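Local atomic coordinates of bacterial fluorinating enzyme homolog (PDB entry 2CW5), a protein that catalyses the hydrolysis of S-adenosyl-L-methionine to adenosine and L-methionine and works as a homotrimer. Residues C[108-113]-C[154-159]. Sequence-based numbering, arbitrary orientation.
Sequences AFLLEP and LGPEVP
L111 and L154 run alongside each other in the same direction, CD2 of L111 reaching CD1 of L154 at 3.8 Å, where the loop that leaves strand 107-110 meets the loop after helix 133-147. L111 also packs on V137, F138 and A141 of that helix, while both leucines touch A81 of strand 79-83. CD2 of L110 meets CG1 of V158 at 3.2 Å, a tight approach with the two side chains at about a right angle, and CB of L110 lies against CG of P156. The ring of F109 crosses the E157 side chain obliquely, its CE1 3.5 Å from CB of E157, and ring and carboxylate planes are only 12° apart. With chi1 at 171°, CG of E157 is anti to the backbone N and 3.9 Å from CE1 of F109. An alanine in place of F109 would probably leave the E157 methylenes without their aromatic partner and open a gap against P151 and L83. The pairing illustrates how a sheet gains a short, weakly bonded edge strand: 157-158 runs antiparallel to 107-110 at the margin of the mixed sheet of the N-terminal domain, with F109 and E157 as a non-hydrogen-bonded pair. L110 N donates to P156 O in an almost straight bond (2.8 Å, 179°), and V158 N to A108 O. Where the strand has ended, E112 N still reaches L154 O at 2.9 Å. At the outer edge CD of P156 sits 3.3 Å from OE1 of E112, and a water joins A108 N, V158 O and OE2 of E157.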
# COMPACT_ATOMS: atom_id res chain seq x y z
N ALA C 108 17.62 7.99 -25.93
CA ALA C 108 16.62 8.63 -25.08
C ALA C 108 15.60 9.33 -25.98
O ALA C 108 15.94 9.76 -27.08
CB ALA C 108 17.28 9.64 -24.15
N PHE C 109 14.37 9.45 -25.49
CA PHE C 109 13.29 10.08 -26.26
C PHE C 109 12.39 10.95 -25.40
O PHE C 109 12.14 10.65 -24.24
CB PHE C 109 12.43 8.99 -26.91
CG PHE C 109 13.16 8.12 -27.89
CD1 PHE C 109 13.17 8.43 -29.24
CD2 PHE C 109 13.85 7.00 -27.45
CE1 PHE C 109 13.86 7.62 -30.15
CE2 PHE C 109 14.54 6.19 -28.35
CZ PHE C 109 14.55 6.50 -29.70
N LEU C 110 11.90 12.04 -25.99
CA LEU C 110 10.98 12.94 -25.30
C LEU C 110 9.62 12.26 -25.36
O LEU C 110 9.26 11.71 -26.40
CB LEU C 110 10.91 14.30 -26.00
CG LEU C 110 11.53 15.49 -25.28
CD1 LEU C 110 10.75 15.78 -24.00
CD2 LEU C 110 12.99 15.21 -24.98
N LEU C 111 8.87 12.28 -24.27
CA LEU C 111 7.56 11.63 -24.27
C LEU C 111 6.42 12.57 -24.66
O LEU C 111 6.15 13.55 -23.97
CB LEU C 111 7.27 11.01 -22.90
CG LEU C 111 8.26 9.96 -22.38
CD1 LEU C 111 7.71 9.34 -21.10
CD2 LEU C 111 8.47 8.89 -23.43
N GLU C 112 5.76 12.26 -25.77
CA GLU C 112 4.63 13.05 -26.26
C GLU C 112 3.53 12.10 -26.76
O GLU C 112 2.96 12.32 -27.83
CB GLU C 112 5.08 13.98 -27.39
CG GLU C 112 6.35 14.76 -27.08
CD GLU C 112 6.62 15.87 -28.07
OE1 GLU C 112 6.61 15.61 -29.30
OE2 GLU C 112 6.87 17.01 -27.63
N PRO C 113 3.22 11.05 -25.99
CA PRO C 113 2.18 10.10 -26.40
C PRO C 113 0.78 10.69 -26.30
O PRO C 113 0.57 11.72 -25.67
CB PRO C 113 2.38 8.95 -25.42
CG PRO C 113 2.72 9.69 -24.16
CD PRO C 113 3.72 10.73 -24.64
N LEU C 154 7.31 7.40 -29.55
CA LEU C 154 6.96 8.13 -28.33
C LEU C 154 7.08 9.64 -28.47
O LEU C 154 6.26 10.39 -27.93
CB LEU C 154 7.86 7.68 -27.18
CG LEU C 154 7.73 6.23 -26.74
CD1 LEU C 154 8.86 5.88 -25.78
CD2 LEU C 154 6.37 6.03 -26.08
N GLY C 155 8.11 10.09 -29.18
CA GLY C 155 8.34 11.51 -29.37
C GLY C 155 9.71 11.72 -29.99
O GLY C 155 10.34 10.75 -30.41
N PRO C 156 10.20 12.96 -30.06
CA PRO C 156 11.51 13.23 -30.65
C PRO C 156 12.68 12.64 -29.86
O PRO C 156 12.69 12.65 -28.63
CB PRO C 156 11.56 14.76 -30.69
CG PRO C 156 10.78 15.14 -29.48
CD PRO C 156 9.59 14.20 -29.56
N GLU C 157 13.67 12.12 -30.58
CA GLU C 157 14.84 11.54 -29.93
C GLU C 157 15.80 12.63 -29.49
O GLU C 157 15.98 13.63 -30.19
CB GLU C 157 15.56 10.57 -30.89
CG GLU C 157 16.91 10.08 -30.39
CD GLU C 157 17.48 8.95 -31.23
OE1 GLU C 157 17.36 9.02 -32.48
OE2 GLU C 157 18.04 8.00 -30.66
N VAL C 158 16.40 12.45 -28.32
CA VAL C 158 17.36 13.41 -27.79
C VAL C 158 18.64 12.69 -27.41
O VAL C 158 18.64 11.49 -27.13
CB VAL C 158 16.79 14.14 -26.55
CG1 VAL C 158 15.54 14.91 -26.94
CG2 VAL C 158 16.49 13.14 -25.45
N PRO C 159 19.77 13.42 -27.40
CA PRO C 159 21.09 12.87 -27.05
C PRO C 159 21.13 12.39 -25.60
O PRO C 159 20.72 13.12 -24.70
CB PRO C 159 22.03 14.04 -27.28
CG PRO C 159 21.31 14.88 -28.31
CD PRO C 159 19.90 14.83 -27.80
O HOH W 1 19.22 9.05 -28.23